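Long-range contact in tRNA-5-methyluridine(54) 2-sulfurtransferase (Pyrococcus horikoshii, PDB 3VRH), which catalyses the ATP-dependent 2-thiolation of 5-methyluridine at position 54 in the T loop of tRNAs, which stabilises them against heat: residues I151-N156 with K192-Y197. Numbering follows the deposited sequence.
Sequences IATGHN and KVKPLY. With BCN (bicine), chain D.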
ATOM      1  N   ILE A 151     -15.927  -7.531 -23.104  1.00 26.94           N
ATOM      2  CA  ILE A 151     -15.468  -6.154 -23.177  1.00 24.30           C
ATOM      3  C   ILE A 151     -14.000  -6.162 -22.782  1.00 27.66           C
ATOM      4  O   ILE A 151     -13.638  -6.681 -21.722  1.00 26.65           O
ATOM      5  CB  ILE A 151     -16.246  -5.277 -22.190  1.00 25.10           C
ATOM      6  CG1 ILE A 151     -17.707  -5.188 -22.607  1.00 22.70           C
ATOM      7  CG2 ILE A 151     -15.613  -3.904 -22.057  1.00 26.47           C
ATOM      8  CD1 ILE A 151     -18.594  -4.566 -21.571  1.00 25.19           C
ATOM      9  N   ALA A 152     -13.149  -5.616 -23.638  1.00 25.34           N
ATOM     10  CA  ALA A 152     -11.733  -5.462 -23.306  1.00 25.03           C
ATOM     11  C   ALA A 152     -11.437  -3.993 -22.990  1.00 23.72           C
ATOM     12  O   ALA A 152     -11.839  -3.109 -23.748  1.00 25.16           O
ATOM     13  CB  ALA A 152     -10.867  -5.942 -24.449  1.00 21.00           C
ATOM     14  N   THR A 153     -10.763  -3.743 -21.861  1.00 23.90           N
ATOM     15  CA  THR A 153     -10.328  -2.397 -21.495  1.00 24.16           C
ATOM     16  C   THR A 153      -8.795  -2.276 -21.548  1.00 21.30           C
ATOM     17  O   THR A 153      -8.093  -3.269 -21.718  1.00 22.07           O
ATOM     18  CB  THR A 153     -10.867  -1.987 -20.116  1.00 25.29           C
ATOM     19  OG1 THR A 153     -10.301  -2.833 -19.120  1.00 23.05           O
ATOM     20  CG2 THR A 153     -12.392  -2.119 -20.070  1.00 27.58           C
ATOM     21  N   GLY A 154      -8.286  -1.058 -21.419  1.00 19.87           N
ATOM     22  CA  GLY A 154      -6.883  -0.770 -21.668  1.00 22.59           C
ATOM     23  C   GLY A 154      -5.990  -0.642 -20.434  1.00 24.44           C
ATOM     24  O   GLY A 154      -4.828  -0.262 -20.547  1.00 23.80           O
ATOM     25  N   HIS A 155      -6.532  -0.970 -19.266  1.00 20.90           N
ATOM     26  CA  HIS A 155      -5.769  -0.975 -18.017  1.00 24.83           C
ATOM     27  C   HIS A 155      -4.484  -1.765 -18.147  1.00 23.04           C
ATOM     28  O   HIS A 155      -4.491  -2.939 -18.509  1.00 24.65           O
ATOM     29  CB  HIS A 155      -6.600  -1.587 -16.890  1.00 27.41           C
ATOM     30  CG  HIS A 155      -7.876  -0.857 -16.605  1.00 27.39           C
ATOM     31  ND1 HIS A 155      -8.958  -0.886 -17.459  1.00 25.65           N
ATOM     32  CD2 HIS A 155      -8.250  -0.095 -15.548  1.00 29.33           C
ATOM     33  CE1 HIS A 155      -9.940  -0.161 -16.948  1.00 26.98           C
ATOM     34  NE2 HIS A 155      -9.536   0.331 -15.790  1.00 33.13           N
ATOM     35  N   ASN A 156      -3.373  -1.108 -17.870  1.00 23.62           N
ATOM     36  CA  ASN A 156      -2.074  -1.745 -17.970  1.00 23.99           C
ATOM     37  C   ASN A 156      -1.505  -1.991 -16.572  1.00 23.92           C
ATOM     38  O   ASN A 156      -2.185  -1.737 -15.570  1.00 23.17           O
ATOM     39  CB  ASN A 156      -1.134  -0.893 -18.846  1.00 21.48           C
ATOM     40  CG  ASN A 156      -0.882   0.493 -18.257  1.00 25.48           C
ATOM     41  OD1 ASN A 156      -0.540   0.625 -17.074  1.00 24.84           O
ATOM     42  ND2 ASN A 156      -1.057   1.529 -19.072  1.00 20.10           N
ATOM     43  N   LYS A 192     -15.507  -8.937 -18.692  1.00 23.27           N
ATOM     44  CA  LYS A 192     -14.563  -7.831 -18.878  1.00 31.18           C
ATOM     45  C   LYS A 192     -13.145  -8.329 -18.677  1.00 28.18           C
ATOM     46  O   LYS A 192     -12.855  -8.975 -17.666  1.00 29.82           O
ATOM     47  CB  LYS A 192     -14.841  -6.671 -17.900  1.00 28.54           C
ATOM     48  CG  LYS A 192     -16.061  -5.851 -18.254  1.00 34.70           C
ATOM     49  CD  LYS A 192     -16.339  -4.694 -17.288  1.00 34.20           C
ATOM     50  CE  LYS A 192     -15.610  -3.405 -17.669  1.00 41.20           C
ATOM     51  NZ  LYS A 192     -15.981  -2.290 -16.731  1.00 37.74           N
ATOM     52  N   VAL A 193     -12.271  -8.020 -19.633  1.00 23.69           N
ATOM     53  CA  VAL A 193     -10.880  -8.454 -19.598  1.00 21.88           C
ATOM     54  C   VAL A 193      -9.905  -7.292 -19.815  1.00 25.36           C
ATOM     55  O   VAL A 193     -10.276  -6.250 -20.359  1.00 25.09           O
ATOM     56  CB  VAL A 193     -10.602  -9.563 -20.636  1.00 26.01           C
ATOM     57  CG1 VAL A 193     -11.419 -10.795 -20.332  1.00 24.94           C
ATOM     58  CG2 VAL A 193     -10.897  -9.057 -22.059  1.00 25.66           C
ATOM     59  N   LYS A 194      -8.663  -7.489 -19.378  1.00 24.23           N
ATOM     60  CA  LYS A 194      -7.612  -6.474 -19.450  1.00 23.72           C
ATOM     61  C   LYS A 194      -6.394  -7.099 -20.134  1.00 22.37           C
ATOM     62  O   LYS A 194      -5.486  -7.619 -19.461  1.00 24.71           O
ATOM     63  CB  LYS A 194      -7.234  -5.979 -18.026  1.00 21.75           C
ATOM     64  CG  LYS A 194      -8.347  -5.216 -17.321  1.00 26.69           C
ATOM     65  CD  LYS A 194      -7.985  -4.796 -15.891  1.00 25.12           C
ATOM     66  CE  LYS A 194      -9.161  -4.060 -15.253  1.00 25.39           C
ATOM     67  NZ  LYS A 194      -8.833  -3.495 -13.907  1.00 26.95           N
ATOM     68  N   PRO A 195      -6.383  -7.089 -21.472  1.00 18.77           N
ATOM     69  CA  PRO A 195      -5.280  -7.671 -22.246  1.00 21.66           C
ATOM     70  C   PRO A 195      -3.925  -6.978 -22.049  1.00 23.98           C
ATOM     71  O   PRO A 195      -2.884  -7.577 -22.312  1.00 19.65           O
ATOM     72  CB  PRO A 195      -5.743  -7.499 -23.705  1.00 24.29           C
ATOM     73  CG  PRO A 195      -7.245  -7.304 -23.622  1.00 24.10           C
ATOM     74  CD  PRO A 195      -7.490  -6.612 -22.330  1.00 18.52           C
ATOM     75  N   LEU A 196      -3.936  -5.727 -21.605  1.00 22.11           N
ATOM     76  CA  LEU A 196      -2.690  -5.012 -21.389  1.00 25.20           C
ATOM     77  C   LEU A 196      -2.208  -5.161 -19.941  1.00 26.19           C
ATOM     78  O   LEU A 196      -1.344  -4.408 -19.491  1.00 24.11           O
ATOM     79  CB  LEU A 196      -2.857  -3.533 -21.719  1.00 22.97           C
ATOM     80  CG  LEU A 196      -3.295  -3.177 -23.142  1.00 27.45           C
ATOM     81  CD1 LEU A 196      -3.110  -1.678 -23.362  1.00 21.02           C
ATOM     82  CD2 LEU A 196      -2.538  -4.013 -24.205  1.00 21.16           C
ATOM     83  N   TYR A 197      -2.762  -6.143 -19.235  1.00 20.98           N
ATOM     84  CA  TYR A 197      -2.423  -6.379 -17.827  1.00 22.97           C
ATOM     85  C   TYR A 197      -0.934  -6.405 -17.501  1.00 24.84           C
ATOM     86  O   TYR A 197      -0.539  -5.973 -16.425  1.00 23.54           O
ATOM     87  CB  TYR A 197      -3.067  -7.679 -17.323  1.00 20.65           C
ATOM     88  CG  TYR A 197      -3.282  -7.718 -15.819  1.00 27.25           C
ATOM     89  CD1 TYR A 197      -4.288  -6.954 -15.221  1.00 23.29           C
ATOM     90  CD2 TYR A 197      -2.499  -8.537 -15.002  1.00 22.86           C
ATOM     91  CE1 TYR A 197      -4.491  -6.978 -13.842  1.00 22.99           C
ATOM     92  CE2 TYR A 197      -2.703  -8.586 -13.624  1.00 28.02           C
ATOM     93  CZ  TYR A 197      -3.701  -7.803 -13.042  1.00 28.52           C
ATOM     94  OH  TYR A 197      -3.903  -7.848 -11.658  1.00 28.21           O
TER
HETATM   95  N1  BCN D 403      -9.438   2.675 -20.600  1.00 36.46           N
HETATM   96  C1  BCN D 403      -8.091   2.383 -19.959  1.00 32.83           C
HETATM   97  C2  BCN D 403      -7.866   3.044 -18.652  1.00 32.96           C
HETATM   98  O21 BCN D 403      -8.876   3.315 -17.952  1.00 40.94           O
HETATM   99  O22 BCN D 403      -6.711   3.344 -18.277  1.00 39.83           O
HETATM  100  C3  BCN D 403      -9.370   3.882 -21.467  1.00 37.46           C
HETATM  101  C4  BCN D 403      -7.988   4.372 -21.951  1.00 37.24           C
HETATM  102  O4  BCN D 403      -7.843   4.902 -23.024  1.00 24.87           O
HETATM  103  C5  BCN D 403      -9.858   1.528 -21.403  1.00 23.14           C
HETATM  104  C6  BCN D 403     -11.258   1.586 -21.843  1.00 34.77           C
HETATM  105  O6  BCN D 403     -11.815   0.617 -22.241  1.00 33.52           O
HETATM  106  O   HOH W   1      -6.031  -3.948 -20.529  1.00 23.58           O
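Lys194 passes its CE over one face of the His155 imidazole, the two side chains crossing at a slant. Beyond CG the lysine chain is extended, chi2 to chi4 all near 180°, with CD 3.6 Å from His155 CB and CE in a CH-pi contact, 3.9 Å from the ring centroid. The opposite face carries the bicine carboxylate oxygen O21, 3.7 Å from His155 NE2. ND1 helps hold the ring's rotation through a hydrogen bond of 2.9 Å with Thr153 OG1, in which either atom could be the donor; that hydroxyl sits between its own backbone N and carbonyl carbon (chi1 65°), also touching Lys194 CG. An alanine at His155 would probably deprive the Thr153 hydroxyl of this partner and open a gap between the Lys194 chain and the bicine.

These side chains top two neighbouring parallel strands, 150-152 and 191-193, in the central sheet of the PP-loop fold. The C-terminal ends of these strands border the nucleotide site: Gly154 binds ATP, and here Thr153, Gly154 and His155 line the bicine pocket. Val193 N donates to Ile151 O (2.8 Å), and Thr153 N to Val193 O (3.0 Å). Ile151 and Lys192 share one sheet face, Ala152 and Val193 the other, where Ala152 CB meets Val193 CG2 and, 4.0 Å away, Pro195 CG. Past the strands a water bridges the loops, donating to His155 O and accepting from Leu196 N, while Leu196 CD1 packs 3.6 Å from Gly154 O.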